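Local coordinates for spore coat polysaccharide biosynthesis protein SpsE (Bacillus subtilis, PDB 1VLI) that probably works as a sialic acid synthase-type enzyme (N-acylneuraminate-9-phosphate synthase activity) in making the spore coat polysaccharide, at residues P28-A33 with A58-F63; S164-E169 with C193-P198; A189-V194 with L244-F249. All coordinates share one frame; numbering follows the deposited sequence.

How the interactions relate
All three contacts lie in or at the end of one parallel beta barrel. Interaction 1 pairs neighbouring strands, interaction 3 spans the barrel interior between strands that have another strand between them, and interaction 2 joins two loops beyond the strand ends. Interactions 1 and 3 have centres 10 Å apart and meet through a salt bridge, Lys-62 NZ to Glu-246 OE2 at 2.8 Å. Interactions 2 and 3 are also 10 Å apart between centres and share Cys-193 and Val-194, whereas interactions 1 and 2 do not touch. All three border the zinc site: His-248 of interaction 3 binds the ion together with His-226, and side chains of Lys-62, Glu-246 and Cys-193 come within about 5 to 6 Å of it.

Interaction 1: P28-A33 with A58-F63; sequences PVFIIA and ADAVKF
Asp-59 reaches over to Phe-30 and Ile-31 from just ahead of its strand. Its CB sits above one face of the Phe-30 ring, 3.9 Å from the centroid, in a CH-pi contact displaced toward the rim. With CG beside the backbone N (chi1 -73°), the carboxylate turns back toward 28-33, its plane within 10° of the ring's. OD2 takes the N-H of Ile-31 on its anti lone pair, 2.9 Å from that N and nearly straight at 168°; it also meets Arg-277, while OD1 pairs with Lys-21. An alanine here would probably leave the Ile-31 N-H without its acceptor and Lys-21 and Arg-277 without this carboxylate as a partner. Strands 30-36 and 60-63 are neighbours in the TIM barrel, joined through helix 43-56 as a beta-alpha-beta unit. Ile-31 O is gripped twice, by Asp-59 N at 2.8 Å and by Ala-60 N at 3.0 Å. Parallel pairing continues from Ala-33 N to Ala-60 O, then from Lys-62 N to Ala-33 O at 2.7 Å. Ala-60 CB lies 3.7 Å from Phe-30 CE2, and on the same face of the sheet Ile-32 CG2 rests against Lys-62 CB.

Interaction 2: S164-E169 with C193-P198; sequences STAGAE and CVAKYP
Ala-166 lies over one face of the flat peptide group that joins Cys-193 to Val-194. Its CA approaches the Cys-193 carbonyl from above the plane, and CA to Cys-193 O is 3.5 Å, a CA-H...O contact with 147° at the hydrogen. The methyl CB, above the same face, passes on to lie over the N-H side of the next peptide, Val-194 to Ala-195, 3.7 Å from Ala-195 N. There it also meets Ala-195 CB tip to tip at 3.7 Å. From the other end comes the thiol of Cys-193: its SG stands anti to the backbone N (chi1 -178°) and ends 4.1 Å from Ala-166 CB. One small methyl is therefore touched by a sulfur, the Val-194 to Ala-195 peptide and a second methyl, and no hydrogen bond crosses between the two segments.

These are the loops that follow strands 161-164 and 188-193, neighbours in the TIM barrel, and they lie on the side where the strands end and the zinc is bound. The first is shaped by a type II beta turn from Thr-165 to Ala-168, closed by Ala-168 N to Thr-165 O at 3.2 Å. Ala-166 is at the turn's second position and Gly-167 at its third, with a positive phi that favours glycine. Thr-165 holds OG1 between its own N and carbonyl carbon, and that oxygen bonds to Met-191 O on the adjacent strand and to Lys-301 NZ. Farther along the second loop, the Tyr-197 ring meets that of the zinc ligand His-248, planes about 35° apart, just before a cis peptide to Pro-198. Val-194 O accepts a hydrogen bond from ND1 of His-226, the other zinc ligand.

Interaction 3: A189-V194 with L244-F249; sequences AIMHCV and LIEKHF
Met-191, a selenomethionine in this model, reaches across the inside of the TIM barrel to Leu-244 and Glu-246. Strands 188-193 and 244-248 are not neighbours: strand 220-225 runs between them, and their short axes stay 8.6 Å apart at closest. No hydrogen bond crosses; side chains of Ala-189 and Met-191 reach over to Leu-244 and to both the side chain and backbone of Glu-246. The selenium touches the base and the CD2 branch of Leu-244, with SE to CD2 at 4.0 Å and SE to CB at 4.1 Å. The other branch, CD1, lies between the selenium and Ala-189 CB (4.1 Å from the latter), which belong to residues two apart on strand 188-193. Bends about CB-CG and CG-SE (chi2 -68°, chi3 -80°) swing the terminal methyl CE of Met-191 toward the backbone N and CB of Glu-246.

Strand 220-225 fills in around this first shell: Val-220 packs on Leu-244, and Ser-224 touches Met-191. The glutamate chain is extended beyond CG and carries its buried carboxylate past the methyl. There OE1 is hydrogen-bonded to Ser-224 OG, and OE2 forms a salt bridge with Lys-62 NZ, so both carboxylate oxygens are held. Two residues on, His-248 binds zinc with His-226. Met-191 CE comes to rest 3.9 Å from Glu-246 CB and 4.1 Å from its OE1.

Interaction 1: P28-A33 with A58-F63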
ATOM      1  N   PRO A  28      20.229   5.079  -5.867  1.00 58.12           N
ATOM      2  CA  PRO A  28      19.355   6.200  -6.261  1.00 56.79           C
ATOM      3  C   PRO A  28      17.948   6.039  -5.660  1.00 56.92           C
ATOM      4  O   PRO A  28      17.509   4.908  -5.441  1.00 58.57           O
ATOM      5  CB  PRO A  28      19.258   6.052  -7.790  1.00 55.12           C
ATOM      6  CG  PRO A  28      20.422   5.220  -8.174  1.00 52.71           C
ATOM      7  CD  PRO A  28      20.692   4.296  -7.039  1.00 56.55           C
ATOM      8  N   VAL A  29      17.253   7.148  -5.387  1.00 54.74           N
ATOM      9  CA  VAL A  29      15.862   7.086  -4.944  1.00 51.90           C
ATOM     10  C   VAL A  29      15.037   6.309  -5.971  1.00 54.11           C
ATOM     11  O   VAL A  29      15.193   6.511  -7.170  1.00 53.14           O
ATOM     12  CB  VAL A  29      15.276   8.499  -4.668  1.00 51.25           C
ATOM     13  CG1 VAL A  29      13.783   8.412  -4.237  1.00 45.27           C
ATOM     14  CG2 VAL A  29      16.079   9.186  -3.539  1.00 48.73           C
ATOM     15  N   PHE A  30      14.191   5.397  -5.494  1.00 55.01           N
ATOM     16  CA  PHE A  30      13.345   4.575  -6.371  1.00 53.23           C
ATOM     17  C   PHE A  30      11.994   5.272  -6.523  1.00 52.28           C
ATOM     18  O   PHE A  30      11.245   5.453  -5.522  1.00 47.15           O
ATOM     19  CB  PHE A  30      13.183   3.169  -5.782  1.00 53.53           C
ATOM     20  CG  PHE A  30      12.515   2.191  -6.710  1.00 53.51           C
ATOM     21  CD1 PHE A  30      13.241   1.492  -7.669  1.00 58.10           C
ATOM     22  CD2 PHE A  30      11.151   1.956  -6.600  1.00 55.41           C
ATOM     23  CE1 PHE A  30      12.588   0.582  -8.552  1.00 52.77           C
ATOM     24  CE2 PHE A  30      10.505   1.065  -7.420  1.00 42.10           C
ATOM     25  CZ  PHE A  30      11.231   0.373  -8.430  1.00 54.58           C
ATOM     26  N   ILE A  31      11.698   5.677  -7.766  1.00 48.03           N
ATOM     27  CA  ILE A  31      10.505   6.495  -8.061  1.00 46.82           C
ATOM     28  C   ILE A  31       9.382   5.714  -8.688  1.00 49.61           C
ATOM     29  O   ILE A  31       9.538   5.102  -9.774  1.00 49.46           O
ATOM     30  CB  ILE A  31      10.841   7.737  -8.937  1.00 46.35           C
ATOM     31  CG1 ILE A  31      11.990   8.521  -8.344  1.00 45.77           C
ATOM     32  CG2 ILE A  31       9.605   8.629  -9.109  1.00 45.55           C
ATOM     33  CD1 ILE A  31      12.571   9.572  -9.237  1.00 48.44           C
ATOM     34  N   ILE A  32       8.236   5.753  -8.008  1.00 52.10           N
ATOM     35  CA  ILE A  32       7.037   5.017  -8.431  1.00 49.60           C
ATOM     36  C   ILE A  32       5.996   6.003  -8.946  1.00 53.63           C
ATOM     37  O   ILE A  32       5.468   6.819  -8.176  1.00 50.97           O
ATOM     38  CB  ILE A  32       6.489   4.255  -7.271  1.00 46.40           C
ATOM     39  CG1 ILE A  32       7.567   3.369  -6.642  1.00 57.91           C
ATOM     40  CG2 ILE A  32       5.293   3.402  -7.633  1.00 32.96           C
ATOM     41  CD1 ILE A  32       7.161   2.854  -5.213  1.00 47.88           C
ATOM     42  N   ALA A  33       5.719   5.952 -10.256  1.00 52.17           N
ATOM     43  CA  ALA A  33       4.605   6.729 -10.780  1.00 52.79           C
ATOM     44  C   ALA A  33       3.320   5.925 -10.631  1.00 56.39           C
ATOM     45  O   ALA A  33       3.220   4.807 -11.137  1.00 61.94           O
ATOM     46  CB  ALA A  33       4.850   7.108 -12.197  1.00 53.68           C
ATOM     47  N   ALA A  58      10.777   7.932 -14.347  1.00 55.91           N
ATOM     48  CA  ALA A  58      10.374   7.129 -13.208  1.00 54.33           C
ATOM     49  C   ALA A  58      10.944   5.707 -13.296  1.00 54.25           C
ATOM     50  O   ALA A  58      11.302   5.232 -14.384  1.00 59.81           O
ATOM     51  CB  ALA A  58       8.876   7.110 -13.113  1.00 50.24           C
ATOM     52  N   ASP A  59      11.027   5.033 -12.156  1.00 53.75           N
ATOM     53  CA  ASP A  59      11.584   3.686 -12.085  1.00 53.78           C
ATOM     54  C   ASP A  59      10.526   2.634 -12.274  1.00 54.37           C
ATOM     55  O   ASP A  59      10.795   1.533 -12.768  1.00 57.27           O
ATOM     56  CB  ASP A  59      12.228   3.472 -10.717  1.00 52.26           C
ATOM     57  CG  ASP A  59      13.516   4.216 -10.590  1.00 60.73           C
ATOM     58  OD1 ASP A  59      14.423   3.901 -11.404  1.00 60.71           O
ATOM     59  OD2 ASP A  59      13.709   5.149  -9.753  1.00 59.63           O
ATOM     60  N   ALA A  60       9.321   2.971 -11.841  1.00 53.22           N
ATOM     61  CA  ALA A  60       8.245   2.007 -11.707  1.00 53.48           C
ATOM     62  C   ALA A  60       6.980   2.712 -12.115  1.00 53.42           C
ATOM     63  O   ALA A  60       6.887   3.947 -12.005  1.00 53.33           O
ATOM     64  CB  ALA A  60       8.125   1.527 -10.231  1.00 47.82           C
ATOM     65  N   VAL A  61       6.005   1.933 -12.571  1.00 50.58           N
ATOM     66  CA  VAL A  61       4.687   2.466 -12.857  1.00 51.13           C
ATOM     67  C   VAL A  61       3.727   1.533 -12.180  1.00 53.04           C
ATOM     68  O   VAL A  61       3.864   0.304 -12.270  1.00 56.11           O
ATOM     69  CB  VAL A  61       4.400   2.567 -14.382  1.00 52.82           C
ATOM     70  CG1 VAL A  61       4.415   1.178 -15.015  1.00 52.31           C
ATOM     71  CG2 VAL A  61       3.055   3.296 -14.649  1.00 44.94           C
ATOM     72  N   LYS A  62       2.773   2.113 -11.459  1.00 55.07           N
ATOM     73  CA  LYS A  62       1.880   1.329 -10.637  1.00 52.79           C
ATOM     74  C   LYS A  62       0.410   1.455 -11.067  1.00 53.90           C
ATOM     75  O   LYS A  62      -0.108   2.588 -11.168  1.00 52.89           O
ATOM     76  CB  LYS A  62       2.060   1.737  -9.182  1.00 53.83           C
ATOM     77  CG  LYS A  62       0.919   1.234  -8.326  1.00 51.28           C
ATOM     78  CD  LYS A  62       1.418   0.536  -7.131  1.00 53.89           C
ATOM     79  CE  LYS A  62       1.534   1.545  -5.962  1.00 62.62           C
ATOM     80  NZ  LYS A  62       0.204   2.053  -5.544  1.00 57.28           N
ATOM     81  N   PHE A  63      -0.240   0.296 -11.298  1.00 52.22           N
ATOM     82  CA  PHE A  63      -1.664   0.187 -11.670  1.00 51.89           C
ATOM     83  C   PHE A  63      -2.477  -0.575 -10.624  1.00 54.89           C
ATOM     84  O   PHE A  63      -1.984  -1.533 -10.016  1.00 56.62           O
ATOM     85  CB  PHE A  63      -1.823  -0.539 -13.019  1.00 54.57           C
ATOM     86  CG  PHE A  63      -1.405   0.301 -14.211  1.00 54.37           C
ATOM     87  CD1 PHE A  63      -2.316   1.161 -14.831  1.00 49.71           C
ATOM     88  CD2 PHE A  63      -0.105   0.253 -14.690  1.00 47.11           C
ATOM     89  CE1 PHE A  63      -1.940   1.959 -15.890  1.00 49.30           C
ATOM     90  CE2 PHE A  63       0.288   1.060 -15.773  1.00 49.16           C
ATOM     91  CZ  PHE A  63      -0.634   1.917 -16.366  1.00 50.95           C
TER

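Interaction 2: S164-E169 with C193-P198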
ATOM      1  N   SER A 164       2.569   0.598   3.379  1.00 50.71           N
ATOM      2  CA  SER A 164       2.268   1.968   3.645  1.00 51.87           C
ATOM      3  C   SER A 164       1.760   2.119   5.074  1.00 52.23           C
ATOM      4  O   SER A 164       1.338   1.151   5.701  1.00 53.02           O
ATOM      5  CB  SER A 164       1.259   2.444   2.623  1.00 51.19           C
ATOM      6  OG  SER A 164       1.942   2.944   1.477  1.00 66.77           O
ATOM      7  N   THR A 165       1.800   3.324   5.602  1.00 55.34           N
ATOM      8  CA  THR A 165       1.505   3.499   7.022  1.00 56.73           C
ATOM      9  C   THR A 165       0.568   4.657   7.370  1.00 58.24           C
ATOM     10  O   THR A 165       0.705   5.248   8.459  1.00 60.27           O
ATOM     11  CB  THR A 165       2.822   3.684   7.798  1.00 58.21           C
ATOM     12  OG1 THR A 165       3.466   4.880   7.351  1.00 53.08           O
ATOM     13  CG2 THR A 165       3.837   2.562   7.479  1.00 55.91           C
ATOM     14  N   ALA A 166      -0.377   4.997   6.489  1.00 56.29           N
ATOM     15  CA  ALA A 166      -1.291   6.103   6.795  1.00 57.37           C
ATOM     16  C   ALA A 166      -2.070   5.795   8.054  1.00 60.51           C
ATOM     17  O   ALA A 166      -2.638   4.696   8.196  1.00 61.35           O
ATOM     18  CB  ALA A 166      -2.246   6.378   5.665  1.00 55.29           C
ATOM     19  N   GLY A 167      -2.086   6.755   8.974  1.00 60.93           N
ATOM     20  CA  GLY A 167      -2.867   6.625  10.216  1.00 62.88           C
ATOM     21  C   GLY A 167      -2.366   5.620  11.251  1.00 63.27           C
ATOM     22  O   GLY A 167      -3.077   5.328  12.215  1.00 66.31           O
ATOM     23  N   ALA A 168      -1.141   5.114  11.061  1.00 61.87           N
ATOM     24  CA  ALA A 168      -0.584   4.046  11.883  1.00 60.75           C
ATOM     25  C   ALA A 168       0.170   4.671  13.029  1.00 61.79           C
ATOM     26  O   ALA A 168       0.613   5.808  12.933  1.00 63.29           O
ATOM     27  CB  ALA A 168       0.353   3.166  11.067  1.00 58.17           C
ATOM     28  N   GLU A 169       0.307   3.927  14.115  1.00 59.76           N
ATOM     29  CA  GLU A 169       1.239   4.301  15.147  1.00 59.07           C
ATOM     30  C   GLU A 169       2.427   3.364  15.061  1.00 59.07           C
ATOM     31  O   GLU A 169       2.442   2.435  14.236  1.00 59.80           O
ATOM     32  CB  GLU A 169       0.551   4.257  16.489  1.00 59.80           C
ATOM     33  CG  GLU A 169      -0.597   5.236  16.492  1.00 66.78           C
ATOM     34  CD  GLU A 169      -0.923   5.716  17.872  1.00 81.26           C
ATOM     35  OE1 GLU A 169      -1.196   4.876  18.751  1.00 88.84           O
ATOM     36  OE2 GLU A 169      -0.901   6.940  18.067  1.00 85.49           O
ATOM     37  N   CYS A 193       3.045   8.209   4.858  1.00 60.18           N
ATOM     38  CA  CYS A 193       1.935   8.485   3.993  1.00 59.05           C
ATOM     39  C   CYS A 193       0.811   9.173   4.749  1.00 59.83           C
ATOM     40  O   CYS A 193       0.587   8.871   5.910  1.00 57.56           O
ATOM     41  CB  CYS A 193       1.438   7.127   3.501  1.00 57.33           C
ATOM     42  SG  CYS A 193       0.097   7.269   2.363  1.00 73.25           S
ATOM     43  N   VAL A 194       0.079  10.061   4.080  1.00 63.60           N
ATOM     44  CA  VAL A 194      -1.161  10.652   4.625  1.00 68.12           C
ATOM     45  C   VAL A 194      -2.402  10.245   3.792  1.00 73.61           C
ATOM     46  O   VAL A 194      -2.430  10.456   2.569  1.00 75.67           O
ATOM     47  CB  VAL A 194      -1.076  12.178   4.621  1.00 67.76           C
ATOM     48  CG1 VAL A 194      -2.241  12.779   5.375  1.00 69.07           C
ATOM     49  CG2 VAL A 194       0.253  12.644   5.194  1.00 65.81           C
ATOM     50  N   ALA A 195      -3.431   9.687   4.437  1.00 78.11           N
ATOM     51  CA  ALA A 195      -4.577   9.084   3.699  1.00 83.75           C
ATOM     52  C   ALA A 195      -5.547  10.067   3.028  1.00 85.76           C
ATOM     53  O   ALA A 195      -6.315   9.676   2.141  1.00 88.75           O
ATOM     54  CB  ALA A 195      -5.346   8.062   4.566  1.00 84.78           C
ATOM     55  N   LYS A 196      -5.506  11.328   3.442  1.00 86.69           N
ATOM     56  CA  LYS A 196      -6.197  12.391   2.721  1.00 86.71           C
ATOM     57  C   LYS A 196      -5.640  12.587   1.296  1.00 85.25           C
ATOM     58  O   LYS A 196      -4.438  12.488   1.065  1.00 84.36           O
ATOM     59  CB  LYS A 196      -6.116  13.695   3.517  1.00 87.32           C
ATOM     60  CG  LYS A 196      -7.026  14.815   3.007  1.00 93.74           C
ATOM     61  CD  LYS A 196      -8.523  14.454   3.054  1.00100.31           C
ATOM     62  CE  LYS A 196      -9.383  15.645   2.634  1.00 99.60           C
ATOM     63  NZ  LYS A 196     -10.829  15.316   2.720  1.00102.84           N
ATOM     64  N   TYR A 197      -6.527  12.841   0.341  1.00 84.44           N
ATOM     65  CA  TYR A 197      -6.110  13.141  -1.020  1.00 84.63           C
ATOM     66  C   TYR A 197      -7.028  14.220  -1.615  1.00 83.17           C
ATOM     67  O   TYR A 197      -8.241  14.012  -1.711  1.00 85.48           O
ATOM     68  CB  TYR A 197      -6.072  11.868  -1.892  1.00 84.38           C
ATOM     69  CG  TYR A 197      -5.654  12.109  -3.347  1.00 91.33           C
ATOM     70  CD1 TYR A 197      -4.302  12.261  -3.705  1.00 92.30           C
ATOM     71  CD2 TYR A 197      -6.612  12.171  -4.373  1.00 96.98           C
ATOM     72  CE1 TYR A 197      -3.920  12.483  -5.043  1.00 89.97           C
ATOM     73  CE2 TYR A 197      -6.239  12.385  -5.712  1.00 94.48           C
ATOM     74  CZ  TYR A 197      -4.896  12.540  -6.033  1.00 93.32           C
ATOM     75  OH  TYR A 197      -4.544  12.752  -7.346  1.00 93.19           O
ATOM     76  N   PRO A 198      -6.465  15.376  -1.983  1.00 79.41           N
ATOM     77  CA  PRO A 198      -5.055  15.677  -1.767  1.00 77.45           C
ATOM     78  C   PRO A 198      -4.762  16.078  -0.308  1.00 75.51           C
ATOM     79  O   PRO A 198      -5.683  16.445   0.445  1.00 74.35           O
ATOM     80  CB  PRO A 198      -4.805  16.857  -2.711  1.00 76.68           C
ATOM     81  CG  PRO A 198      -6.111  17.562  -2.749  1.00 77.25           C
ATOM     82  CD  PRO A 198      -7.167  16.492  -2.640  1.00 78.53           C
TER

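Interaction 3: A189-V194 with L244-F249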
ATOM      1  N   ALA A 189      10.342  -2.381   2.700  1.00 53.44           N
ATOM      2  CA  ALA A 189      10.351  -0.911   2.581  1.00 53.05           C
ATOM      3  C   ALA A 189       9.066  -0.419   3.239  1.00 54.79           C
ATOM      4  O   ALA A 189       7.999  -1.021   3.047  1.00 54.97           O
ATOM      5  CB  ALA A 189      10.416  -0.449   1.136  1.00 46.77           C
ATOM      6  N   ILE A 190       9.171   0.672   3.992  1.00 53.10           N
ATOM      7  CA  ILE A 190       8.047   1.186   4.796  1.00 52.99           C
ATOM      8  C   ILE A 190       7.770   2.591   4.283  1.00 52.64           C
ATOM      9  O   ILE A 190       8.661   3.417   4.314  1.00 50.77           O
ATOM     10  CB  ILE A 190       8.459   1.245   6.293  1.00 54.36           C
ATOM     11  CG1 ILE A 190       8.909  -0.144   6.783  1.00 56.69           C
ATOM     12  CG2 ILE A 190       7.317   1.800   7.162  1.00 49.47           C
ATOM     13  CD1 ILE A 190       9.226  -0.228   8.259  1.00 52.37           C
HETATM   14  N   MSE A 191       6.560   2.855   3.778  1.00 51.85           N
HETATM   15  CA  MSE A 191       6.241   4.185   3.260  1.00 50.98           C
HETATM   16  C   MSE A 191       5.519   4.997   4.337  1.00 53.44           C
HETATM   17  O   MSE A 191       4.564   4.535   4.918  1.00 57.44           O
HETATM   18  CB  MSE A 191       5.364   4.125   2.031  1.00 49.57           C
HETATM   19  CG  MSE A 191       5.848   3.141   0.902  1.00 50.72           C
HETATM   20 SE   MSE A 191       7.478   3.760   0.093  1.00 61.36          SE
HETATM   21  CE  MSE A 191       6.736   5.092  -1.128  1.00 66.65           C
ATOM     22  N   HIS A 192       5.974   6.208   4.585  1.00 53.62           N
ATOM     23  CA  HIS A 192       5.186   7.186   5.318  1.00 57.63           C
ATOM     24  C   HIS A 192       4.188   7.773   4.353  1.00 57.69           C
ATOM     25  O   HIS A 192       4.473   7.879   3.170  1.00 63.11           O
ATOM     26  CB  HIS A 192       6.089   8.291   5.879  1.00 53.74           C
ATOM     27  CG  HIS A 192       5.336   9.442   6.465  1.00 57.84           C
ATOM     28  ND1 HIS A 192       4.349   9.279   7.417  1.00 53.06           N
ATOM     29  CD2 HIS A 192       5.429  10.772   6.240  1.00 56.84           C
ATOM     30  CE1 HIS A 192       3.881  10.463   7.763  1.00 55.76           C
ATOM     31  NE2 HIS A 192       4.524  11.384   7.072  1.00 61.43           N
ATOM     32  N   CYS A 193       3.045   8.209   4.858  1.00 60.18           N
ATOM     33  CA  CYS A 193       1.935   8.485   3.993  1.00 59.05           C
ATOM     34  C   CYS A 193       0.811   9.173   4.749  1.00 59.83           C
ATOM     35  O   CYS A 193       0.587   8.871   5.910  1.00 57.56           O
ATOM     36  CB  CYS A 193       1.438   7.127   3.501  1.00 57.33           C
ATOM     37  SG  CYS A 193       0.097   7.269   2.363  1.00 73.25           S
ATOM     38  N   VAL A 194       0.079  10.061   4.080  1.00 63.60           N
ATOM     39  CA  VAL A 194      -1.161  10.652   4.625  1.00 68.12           C
ATOM     40  C   VAL A 194      -2.402  10.245   3.792  1.00 73.61           C
ATOM     41  O   VAL A 194      -2.430  10.456   2.569  1.00 75.67           O
ATOM     42  CB  VAL A 194      -1.076  12.178   4.621  1.00 67.76           C
ATOM     43  CG1 VAL A 194      -2.241  12.779   5.375  1.00 69.07           C
ATOM     44  CG2 VAL A 194       0.253  12.644   5.194  1.00 65.81           C
ATOM     45  N   LEU A 244      12.456   5.912  -1.479  1.00 53.29           N
ATOM     46  CA  LEU A 244      11.433   5.762  -2.488  1.00 53.60           C
ATOM     47  C   LEU A 244      10.426   6.880  -2.333  1.00 57.18           C
ATOM     48  O   LEU A 244      10.190   7.394  -1.205  1.00 58.20           O
ATOM     49  CB  LEU A 244      10.684   4.441  -2.371  1.00 53.39           C
ATOM     50  CG  LEU A 244      11.308   3.111  -1.941  1.00 45.43           C
ATOM     51  CD1 LEU A 244      11.585   3.143  -0.420  1.00 57.42           C
ATOM     52  CD2 LEU A 244      10.277   2.092  -2.230  1.00 39.93           C
ATOM     53  N   ILE A 245       9.854   7.265  -3.480  1.00 56.27           N
ATOM     54  CA  ILE A 245       8.817   8.299  -3.575  1.00 54.06           C
ATOM     55  C   ILE A 245       7.739   7.741  -4.458  1.00 56.37           C
ATOM     56  O   ILE A 245       8.033   7.227  -5.543  1.00 59.21           O
ATOM     57  CB  ILE A 245       9.352   9.619  -4.212  1.00 51.34           C
ATOM     58  CG1 ILE A 245      10.503  10.238  -3.424  1.00 53.03           C
ATOM     59  CG2 ILE A 245       8.236  10.664  -4.416  1.00 49.15           C
ATOM     60  CD1 ILE A 245      10.133  10.670  -1.895  1.00 39.05           C
ATOM     61  N   GLU A 246       6.497   7.858  -4.011  1.00 55.75           N
ATOM     62  CA  GLU A 246       5.345   7.493  -4.822  1.00 59.72           C
ATOM     63  C   GLU A 246       4.506   8.770  -5.034  1.00 58.91           C
ATOM     64  O   GLU A 246       4.236   9.516  -4.068  1.00 51.64           O
ATOM     65  CB  GLU A 246       4.549   6.425  -4.090  1.00 59.64           C
ATOM     66  CG  GLU A 246       3.518   5.665  -4.903  1.00 66.99           C
ATOM     67  CD  GLU A 246       2.709   4.695  -4.042  1.00 68.13           C
ATOM     68  OE1 GLU A 246       3.065   4.473  -2.851  1.00 77.44           O
ATOM     69  OE2 GLU A 246       1.700   4.156  -4.552  1.00 87.88           O
ATOM     70  N   LYS A 247       4.142   9.046  -6.297  1.00 55.98           N
ATOM     71  CA  LYS A 247       3.251  10.165  -6.636  1.00 56.32           C
ATOM     72  C   LYS A 247       2.263   9.736  -7.712  1.00 58.91           C
ATOM     73  O   LYS A 247       2.654   9.008  -8.646  1.00 57.21           O
ATOM     74  CB  LYS A 247       4.074  11.354  -7.148  1.00 56.98           C
ATOM     75  CG  LYS A 247       3.349  12.707  -7.209  1.00 55.73           C
ATOM     76  CD  LYS A 247       3.505  13.515  -5.944  1.00 54.14           C
ATOM     77  CE  LYS A 247       3.261  15.000  -6.207  1.00 57.64           C
ATOM     78  NZ  LYS A 247       3.238  15.771  -4.925  1.00 54.54           N
ATOM     79  N   HIS A 248       1.001  10.171  -7.580  1.00 58.17           N
ATOM     80  CA  HIS A 248      -0.013   9.940  -8.622  1.00 55.68           C
ATOM     81  C   HIS A 248       0.290  10.807  -9.842  1.00 57.06           C
ATOM     82  O   HIS A 248       0.749  11.962  -9.704  1.00 51.73           O
ATOM     83  CB  HIS A 248      -1.419  10.275  -8.150  1.00 54.10           C
ATOM     84  CG  HIS A 248      -1.910   9.403  -7.040  1.00 64.53           C
ATOM     85  ND1 HIS A 248      -2.999   8.573  -7.179  1.00 65.24           N
ATOM     86  CD2 HIS A 248      -1.470   9.238  -5.766  1.00 65.15           C
ATOM     87  CE1 HIS A 248      -3.208   7.930  -6.042  1.00 77.48           C
ATOM     88  NE2 HIS A 248      -2.296   8.316  -5.167  1.00 75.39           N
ATOM     89  N   PHE A 249       0.048  10.234 -11.025  1.00 54.21           N
ATOM     90  CA  PHE A 249       0.099  10.995 -12.252  1.00 55.91           C
ATOM     91  C   PHE A 249      -1.050  10.620 -13.182  1.00 58.09           C
ATOM     92  O   PHE A 249      -1.657   9.558 -13.055  1.00 56.18           O
ATOM     93  CB  PHE A 249       1.448  10.827 -12.953  1.00 56.42           C
ATOM     94  CG  PHE A 249       1.572   9.572 -13.777  1.00 53.14           C
ATOM     95  CD1 PHE A 249       1.696   8.335 -13.162  1.00 53.00           C
ATOM     96  CD2 PHE A 249       1.601   9.641 -15.171  1.00 56.25           C
ATOM     97  CE1 PHE A 249       1.832   7.180 -13.900  1.00 53.66           C
ATOM     98  CE2 PHE A 249       1.741   8.485 -15.947  1.00 56.97           C
ATOM     99  CZ  PHE A 249       1.850   7.249 -15.320  1.00 58.64           C
TER